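Local coordinates for LipS lipolytic enzyme (Unidentified, PDB 4FBL), which is a thermostable lipolytic enzyme of the alpha/beta-hydrolase fold that probably cleaves ester bonds in lipid substrates with a serine nucleophile, at residues C[59-64]-C[176-181]; C[187-192]-C[261-266]. All blocks are in the same frame, centred on the assembly; numbering follows the deposited sequence.

Contact 1 of 2, residues C[59-64]-C[176-181]. With SPD (spermidine), chain I.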
ATOM      1  N   GLY C  59     -13.197   6.834   9.644  1.00 18.37           N
ATOM      2  CA  GLY C  59     -12.361   6.650   8.453  1.00 17.78           C
ATOM      3  C   GLY C  59     -11.772   7.958   7.929  1.00 19.65           C
ATOM      4  O   GLY C  59     -11.794   8.988   8.626  1.00 18.39           O
ATOM      5  N   PHE C  60     -11.206   7.851   6.709  1.00 19.91           N
ATOM      6  CA  PHE C  60     -10.324   8.869   6.058  1.00 19.18           C
ATOM      7  C   PHE C  60     -11.197  10.074   5.651  1.00 17.95           C
ATOM      8  O   PHE C  60     -12.146   9.883   4.924  1.00 20.51           O
ATOM      9  CB  PHE C  60      -9.796   8.158   4.794  1.00 19.62           C
ATOM     10  CG  PHE C  60      -8.843   8.948   3.984  1.00 20.67           C
ATOM     11  CD1 PHE C  60      -7.501   9.072   4.382  1.00 21.95           C
ATOM     12  CD2 PHE C  60      -9.273   9.461   2.737  1.00 17.72           C
ATOM     13  CE1 PHE C  60      -6.551   9.749   3.531  1.00 25.41           C
ATOM     14  CE2 PHE C  60      -8.369  10.191   1.889  1.00 18.03           C
ATOM     15  CZ  PHE C  60      -7.031  10.351   2.283  1.00 19.40           C
ATOM     16  N   THR C  61     -10.785  11.268   6.040  1.00 18.19           N
ATOM     17  CA  THR C  61     -11.504  12.570   5.966  1.00 21.01           C
ATOM     18  C   THR C  61     -12.770  12.636   6.824  1.00 21.54           C
ATOM     19  O   THR C  61     -13.424  13.689   6.874  1.00 22.27           O
ATOM     20  CB  THR C  61     -11.982  13.086   4.549  1.00 20.23           C
ATOM     21  OG1 THR C  61     -13.118  12.330   4.169  1.00 21.09           O
ATOM     22  CG2 THR C  61     -10.853  13.110   3.506  1.00 20.32           C
ATOM     23  N   GLY C  62     -13.057  11.575   7.575  1.00 22.08           N
ATOM     24  CA  GLY C  62     -14.222  11.622   8.472  1.00 19.07           C
ATOM     25  C   GLY C  62     -13.836  12.009   9.860  1.00 18.11           C
ATOM     26  O   GLY C  62     -12.827  12.659  10.111  1.00 17.11           O
ATOM     27  N   SER C  63     -14.717  11.683  10.809  1.00 18.38           N
ATOM     28  CA  SER C  63     -14.477  12.112  12.203  1.00 17.75           C
ATOM     29  C   SER C  63     -15.356  11.237  13.128  1.00 16.01           C
ATOM     30  O   SER C  63     -16.192  10.500  12.612  1.00 17.38           O
ATOM     31  CB  SER C  63     -14.922  13.583  12.433  1.00 18.81           C
ATOM     32  OG  SER C  63     -16.377  13.618  12.505  1.00 20.42           O
ATOM     33  N   PRO C  64     -15.143  11.306  14.459  1.00 16.40           N
ATOM     34  CA  PRO C  64     -16.005  10.442  15.332  1.00 18.59           C
ATOM     35  C   PRO C  64     -17.502  10.642  15.162  1.00 20.27           C
ATOM     36  O   PRO C  64     -18.305   9.745  15.505  1.00 21.09           O
ATOM     37  CB  PRO C  64     -15.668  10.911  16.715  1.00 17.06           C
ATOM     38  CG  PRO C  64     -14.147  11.353  16.596  1.00 17.42           C
ATOM     39  CD  PRO C  64     -14.176  12.083  15.245  1.00 14.13           C
ATOM     40  N   PRO C 176     -12.441  17.685  -4.465  1.00 45.17           N
ATOM     41  CA  PRO C 176     -13.776  17.339  -3.962  1.00 47.10           C
ATOM     42  C   PRO C 176     -13.859  16.165  -2.962  1.00 48.99           C
ATOM     43  O   PRO C 176     -13.147  15.126  -3.094  1.00 48.74           O
ATOM     44  CB  PRO C 176     -14.508  17.006  -5.248  1.00 47.32           C
ATOM     45  CG  PRO C 176     -13.954  18.223  -6.219  1.00 47.12           C
ATOM     46  CD  PRO C 176     -12.583  18.619  -5.609  1.00 45.82           C
ATOM     47  N   GLY C 177     -14.750  16.327  -1.976  1.00 49.98           N
ATOM     48  CA  GLY C 177     -14.780  15.415  -0.807  1.00 50.68           C
ATOM     49  C   GLY C 177     -15.387  14.055  -1.116  1.00 51.06           C
ATOM     50  O   GLY C 177     -15.994  13.878  -2.188  1.00 51.24           O
ATOM     51  N   ILE C 178     -15.222  13.095  -0.200  1.00 50.66           N
ATOM     52  CA  ILE C 178     -15.805  11.763  -0.401  1.00 50.75           C
ATOM     53  C   ILE C 178     -17.098  11.563   0.474  1.00 50.94           C
ATOM     54  O   ILE C 178     -17.963  10.719   0.121  1.00 50.23           O
ATOM     55  CB  ILE C 178     -14.740  10.554  -0.356  1.00 51.13           C
ATOM     56  CG1 ILE C 178     -13.925  10.525   0.970  1.00 50.10           C
ATOM     57  CG2 ILE C 178     -13.829  10.544  -1.662  1.00 49.68           C
ATOM     58  CD1 ILE C 178     -13.298   9.138   1.305  1.00 47.95           C
ATOM     59  N   GLY C 179     -17.224  12.398   1.533  1.00 50.20           N
ATOM     60  CA  GLY C 179     -18.342  12.412   2.517  1.00 49.24           C
ATOM     61  C   GLY C 179     -19.807  12.297   2.057  1.00 48.54           C
ATOM     62  O   GLY C 179     -20.231  12.800   0.964  1.00 48.30           O
ATOM     63  N   SER C 180     -20.580  11.620   2.921  1.00 46.54           N
ATOM     64  CA  SER C 180     -22.025  11.339   2.718  1.00 42.70           C
ATOM     65  C   SER C 180     -22.454  10.595   1.407  1.00 40.84           C
ATOM     66  O   SER C 180     -23.178  11.148   0.587  1.00 42.13           O
ATOM     67  CB  SER C 180     -22.813  12.631   2.923  1.00 43.40           C
ATOM     68  OG  SER C 180     -22.191  13.515   3.869  1.00 43.20           O
ATOM     69  N   ASP C 181     -21.977   9.375   1.180  1.00 36.40           N
ATOM     70  CA  ASP C 181     -22.640   8.439   0.299  1.00 33.75           C
ATOM     71  C   ASP C 181     -23.617   7.670   1.270  1.00 33.31           C
ATOM     72  O   ASP C 181     -23.184   6.695   1.930  1.00 30.85           O
ATOM     73  CB  ASP C 181     -21.639   7.453  -0.363  1.00 32.73           C
ATOM     74  CG  ASP C 181     -22.332   6.332  -1.099  1.00 31.79           C
ATOM     75  OD1 ASP C 181     -23.353   6.638  -1.733  1.00 30.79           O
ATOM     76  OD2 ASP C 181     -21.936   5.123  -1.061  1.00 29.69           O
TER
HETATM   77  N1  SPD I 301     -19.592   8.325   1.392  1.00 32.74           N
HETATM   78  C2  SPD I 301     -18.799   9.137   2.239  1.00 30.44           C
HETATM   79  C3  SPD I 301     -17.763   8.261   3.034  1.00 38.12           C
HETATM   80  C4  SPD I 301     -17.417   8.948   4.344  1.00 39.07           C
HETATM   81  C5  SPD I 301     -16.209   9.886   4.218  1.00 45.52           C
HETATM   82  N6  SPD I 301     -15.471   9.760   5.464  1.00 49.21           N
HETATM   83  C7  SPD I 301     -15.924   8.857   6.490  1.00 45.92           C
HETATM   84  C8  SPD I 301     -15.582   7.376   6.240  1.00 48.65           C
HETATM   85  C9  SPD I 301     -14.994   7.023   4.864  1.00 45.43           C
HETATM   86  N10 SPD I 301     -15.725   5.894   4.314  1.00 41.07           N
HETATM   87  O   HOH W   1     -14.630  13.734   2.519  1.00 36.79           O

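Contact 2 of 2, residues C[187-192]-C[261-266]. With SPD (spermidine), chain I.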
ATOM      1  N   VAL C 187     -29.735  12.834   5.375  1.00 37.45           N
ATOM      2  CA  VAL C 187     -28.766  12.597   6.477  1.00 36.71           C
ATOM      3  C   VAL C 187     -27.374  13.199   6.188  1.00 36.42           C
ATOM      4  O   VAL C 187     -26.770  12.970   5.099  1.00 35.63           O
ATOM      5  CB  VAL C 187     -28.628  11.107   6.828  1.00 36.60           C
ATOM      6  CG1 VAL C 187     -27.619  10.907   7.951  1.00 33.91           C
ATOM      7  CG2 VAL C 187     -29.955  10.536   7.212  1.00 37.77           C
ATOM      8  N   LYS C 188     -26.865  13.961   7.148  1.00 36.22           N
ATOM      9  CA  LYS C 188     -25.565  14.577   6.926  1.00 36.99           C
ATOM     10  C   LYS C 188     -24.401  13.977   7.724  1.00 34.50           C
ATOM     11  O   LYS C 188     -24.560  13.582   8.864  1.00 32.33           O
ATOM     12  CB  LYS C 188     -25.662  16.086   7.036  1.00 38.47           C
ATOM     13  CG  LYS C 188     -26.334  16.719   5.743  1.00 45.45           C
ATOM     14  CD  LYS C 188     -25.458  17.756   4.951  1.00 50.73           C
ATOM     15  CE  LYS C 188     -24.019  17.215   4.557  1.00 54.27           C
ATOM     16  NZ  LYS C 188     -22.936  17.920   5.383  1.00 53.64           N
ATOM     17  N   GLU C 189     -23.226  13.902   7.105  1.00 34.17           N
ATOM     18  CA  GLU C 189     -22.024  13.411   7.802  1.00 32.49           C
ATOM     19  C   GLU C 189     -21.100  14.547   8.073  1.00 31.59           C
ATOM     20  O   GLU C 189     -20.922  15.374   7.237  1.00 34.45           O
ATOM     21  CB  GLU C 189     -21.280  12.397   6.939  1.00 34.05           C
ATOM     22  CG  GLU C 189     -19.988  11.898   7.616  1.00 31.14           C
ATOM     23  CD  GLU C 189     -19.092  10.959   6.735  1.00 34.41           C
ATOM     24  OE1 GLU C 189     -19.344  10.708   5.500  1.00 32.11           O
ATOM     25  OE2 GLU C 189     -18.115  10.460   7.335  1.00 36.89           O
ATOM     26  N   LEU C 190     -20.473  14.587   9.211  1.00 29.63           N
ATOM     27  CA  LEU C 190     -19.440  15.531   9.452  1.00 29.28           C
ATOM     28  C   LEU C 190     -18.064  14.970   8.947  1.00 29.78           C
ATOM     29  O   LEU C 190     -17.368  14.266   9.685  1.00 30.62           O
ATOM     30  CB  LEU C 190     -19.396  15.833  10.953  1.00 28.69           C
ATOM     31  CG  LEU C 190     -18.413  16.888  11.372  1.00 31.43           C
ATOM     32  CD1 LEU C 190     -18.652  18.119  10.520  1.00 35.89           C
ATOM     33  CD2 LEU C 190     -18.526  17.207  12.813  1.00 33.91           C
ATOM     34  N   ALA C 191     -17.674  15.368   7.729  1.00 29.12           N
ATOM     35  CA  ALA C 191     -16.413  14.969   7.091  1.00 28.10           C
ATOM     36  C   ALA C 191     -15.886  16.198   6.354  1.00 27.92           C
ATOM     37  O   ALA C 191     -16.625  17.113   6.091  1.00 27.28           O
ATOM     38  CB  ALA C 191     -16.714  13.899   6.132  1.00 25.77           C
ATOM     39  N   TYR C 192     -14.608  16.240   6.003  1.00 27.51           N
ATOM     40  CA  TYR C 192     -14.090  17.429   5.276  1.00 25.30           C
ATOM     41  C   TYR C 192     -14.784  17.482   3.907  1.00 24.58           C
ATOM     42  O   TYR C 192     -15.129  16.451   3.332  1.00 25.02           O
ATOM     43  CB  TYR C 192     -12.559  17.365   5.101  1.00 23.11           C
ATOM     44  CG  TYR C 192     -11.740  17.485   6.354  1.00 24.85           C
ATOM     45  CD1 TYR C 192     -11.963  18.508   7.280  1.00 22.88           C
ATOM     46  CD2 TYR C 192     -10.654  16.580   6.601  1.00 24.13           C
ATOM     47  CE1 TYR C 192     -11.137  18.674   8.402  1.00 22.90           C
ATOM     48  CE2 TYR C 192      -9.869  16.700   7.750  1.00 22.93           C
ATOM     49  CZ  TYR C 192     -10.084  17.735   8.654  1.00 24.23           C
ATOM     50  OH  TYR C 192      -9.261  17.841   9.799  1.00 20.61           O
ATOM     51  N   ALA C 261     -22.777   3.568   6.409  1.00 20.85           N
ATOM     52  CA  ALA C 261     -23.829   2.748   6.880  1.00 22.39           C
ATOM     53  C   ALA C 261     -24.153   3.008   8.390  1.00 23.79           C
ATOM     54  O   ALA C 261     -25.305   2.778   8.813  1.00 25.74           O
ATOM     55  CB  ALA C 261     -23.519   1.283   6.579  1.00 19.32           C
ATOM     56  N   THR C 262     -23.168   3.539   9.137  1.00 22.54           N
ATOM     57  CA  THR C 262     -23.259   3.735  10.592  1.00 22.45           C
ATOM     58  C   THR C 262     -24.227   4.953  10.885  1.00 24.33           C
ATOM     59  O   THR C 262     -24.556   5.258  12.044  1.00 21.01           O
ATOM     60  CB  THR C 262     -21.896   4.052  11.186  1.00 22.46           C
ATOM     61  OG1 THR C 262     -21.335   5.174  10.482  1.00 20.54           O
ATOM     62  CG2 THR C 262     -20.954   2.844  11.055  1.00 21.59           C
ATOM     63  N   LEU C 263     -24.591   5.660   9.805  1.00 24.25           N
ATOM     64  CA  LEU C 263     -25.502   6.823   9.846  1.00 25.66           C
ATOM     65  C   LEU C 263     -26.762   6.537   9.121  1.00 25.63           C
ATOM     66  O   LEU C 263     -27.693   7.330   9.196  1.00 28.65           O
ATOM     67  CB  LEU C 263     -24.818   8.030   9.215  1.00 24.62           C
ATOM     68  CG  LEU C 263     -24.171   9.176  10.030  1.00 29.56           C
ATOM     69  CD1 LEU C 263     -23.781   8.890  11.517  1.00 24.58           C
ATOM     70  CD2 LEU C 263     -23.134   9.977   9.286  1.00 25.54           C
ATOM     71  N   ASP C 264     -26.832   5.408   8.436  1.00 27.22           N
ATOM     72  CA  ASP C 264     -27.831   5.155   7.352  1.00 27.72           C
ATOM     73  C   ASP C 264     -29.056   4.282   7.810  1.00 26.84           C
ATOM     74  O   ASP C 264     -29.160   3.907   8.971  1.00 26.67           O
ATOM     75  CB  ASP C 264     -27.108   4.427   6.201  1.00 26.16           C
ATOM     76  CG  ASP C 264     -27.695   4.733   4.825  1.00 29.24           C
ATOM     77  OD1 ASP C 264     -28.910   5.062   4.723  1.00 30.11           O
ATOM     78  OD2 ASP C 264     -26.963   4.604   3.816  1.00 29.42           O
ATOM     79  N   ASN C 265     -29.902   3.854   6.883  1.00 26.14           N
ATOM     80  CA  ASN C 265     -31.114   3.132   7.297  1.00 26.61           C
ATOM     81  C   ASN C 265     -30.739   1.919   8.118  1.00 26.94           C
ATOM     82  O   ASN C 265     -31.545   1.463   8.920  1.00 24.42           O
ATOM     83  CB  ASN C 265     -31.941   2.595   6.112  1.00 26.32           C
ATOM     84  CG  ASN C 265     -32.519   3.688   5.277  1.00 27.93           C
ATOM     85  OD1 ASN C 265     -33.137   4.629   5.787  1.00 28.77           O
ATOM     86  ND2 ASN C 265     -32.278   3.606   3.978  1.00 26.28           N
ATOM     87  N   ASP C 266     -29.553   1.316   7.891  1.00 25.99           N
ATOM     88  CA  ASP C 266     -29.311   0.033   8.591  1.00 25.08           C
ATOM     89  C   ASP C 266     -28.575   0.256   9.889  1.00 23.89           C
ATOM     90  O   ASP C 266     -28.156  -0.723  10.514  1.00 23.71           O
ATOM     91  CB  ASP C 266     -28.510  -0.953   7.730  1.00 25.91           C
ATOM     92  CG  ASP C 266     -29.332  -1.528   6.596  1.00 30.51           C
ATOM     93  OD1 ASP C 266     -30.327  -2.217   6.897  1.00 33.97           O
ATOM     94  OD2 ASP C 266     -28.950  -1.344   5.425  1.00 28.20           O
TER
HETATM   95  N1  SPD I 301     -19.592   8.325   1.392  1.00 32.74           N
HETATM   96  C2  SPD I 301     -18.799   9.137   2.239  1.00 30.44           C
HETATM   97  C3  SPD I 301     -17.763   8.261   3.034  1.00 38.12           C
HETATM   98  C4  SPD I 301     -17.417   8.948   4.344  1.00 39.07           C
HETATM   99  C5  SPD I 301     -16.209   9.886   4.218  1.00 45.52           C
HETATM  100  N6  SPD I 301     -15.471   9.760   5.464  1.00 49.21           N
HETATM  101  C7  SPD I 301     -15.924   8.857   6.490  1.00 45.92           C
HETATM  102  C8  SPD I 301     -15.582   7.376   6.240  1.00 48.65           C
HETATM  103  C9  SPD I 301     -14.994   7.023   4.864  1.00 45.43           C
HETATM  104  N10 SPD I 301     -15.725   5.894   4.314  1.00 41.07           N

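Contact 1 of 2, residues C[59-64]-C[176-181]
Thr61 and Ile178 meet at OG1 and CG1, 3.8 Å apart, where the hydroxyl end of the threonine lies obliquely against the first methylene of the isoleucine. Farther along that branch, Ile178 CD1 reaches the edge of the Phe60 ring, 4.3 Å from CD2. A water links the Thr61 hydroxyl to the backbone of Ile178: it donates to Thr61 OG1 at 2.6 Å and accepts from Ile178 N at 2.9 Å. The hydroxyl in turn donates a hydrogen bond to Phe60 O at 2.7 Å, meeting a lone pair in the carbonyl plane; OG1 set between backbone N and carbonyl carbon (chi1 75°) makes this short bond possible. With an alanine here, the water would probably lose its hold on this turn and Ile178 N its bridge to it. Spermidine N6 donates a weak bond to the same Phe60 O. Gly59 to Gly62 form a type II turn, closed by Gly62 N to Gly59 O. Directly after strand 52-57, this is where alpha/beta hydrolases commonly build part of the oxyanion hole. Thr195 of strand 194-196 touches both Phe60 and Ile178, while Met96 of helix 93-97 packs on Phe60 and Thr61.

Contact 2 of 2, residues C[187-192]-C[261-266]
Glu189 and Leu263 meet along the aliphatic stem of the glutamate, behind its flat carboxylate, while the spermidine chain runs past the two carboxylate oxygens. CB lies 3.8 Å and CG 4.0 Å from Leu263 CD2, the two side chains crossing at about a right angle. With CG anti to the backbone N (chi1 178°) and the chain extended beyond it, the carboxylate is carried away from the leucine into the ligand pocket. OE1 accepts a hydrogen bond from Ser180 N, which helps fix the rotation of the group. Its negative charge would probably suit a polyamine, though two approaches to spermidine carbons are too short in the model and their detail is doubtful.

The other flat carboxylate, that of Asp264, belongs to the facing segment. Asn265 N donates to its OD1 at 2.7 Å, on the anti side and 29° out of the carboxylate plane. Ala184 N also donates to OD1, and Lys183 N and Tyr258 N to OD2, so four backbone N-H groups grip this buried acid and tie the loop ahead of Val187 to it.

Leu263 CD2 also rests 3.9 Å from Lys188 O. Val187 completes the contact: CG1 lies 3.8 Å from Leu263 O and 4.2 Å from Leu263 CB. One leucine thus packs against the side chains of Val187 and Glu189 and the carbonyl of Lys188. Segment 261-266 follows His259, probably the histidine of an alpha/beta-hydrolase catalytic triad. The contact sets the loop between strands 174-176 and 194-196 against the loop joining strand 249-254 to helix 267-279.

From the N terminus, strand 52-57 runs into the turn at 59-64, and contact 1 closes a long loop when the chain returns at 176-181, at the end of strand 174-176. Contact 2 opens a few residues later in the same connection, at 187-192, and closes at 261-266, past strand 249-254. The two therefore follow in series, neither nested nor crossing. They also touch: Thr61 O probably accepts a hydrogen bond from Tyr192 N at 2.9 Å. One excursion, between strands 174-176 and 194-196, thus meets the loop after an inner strand and the loop after an outermost strand of the main sheet, with spermidine contacting both contacts.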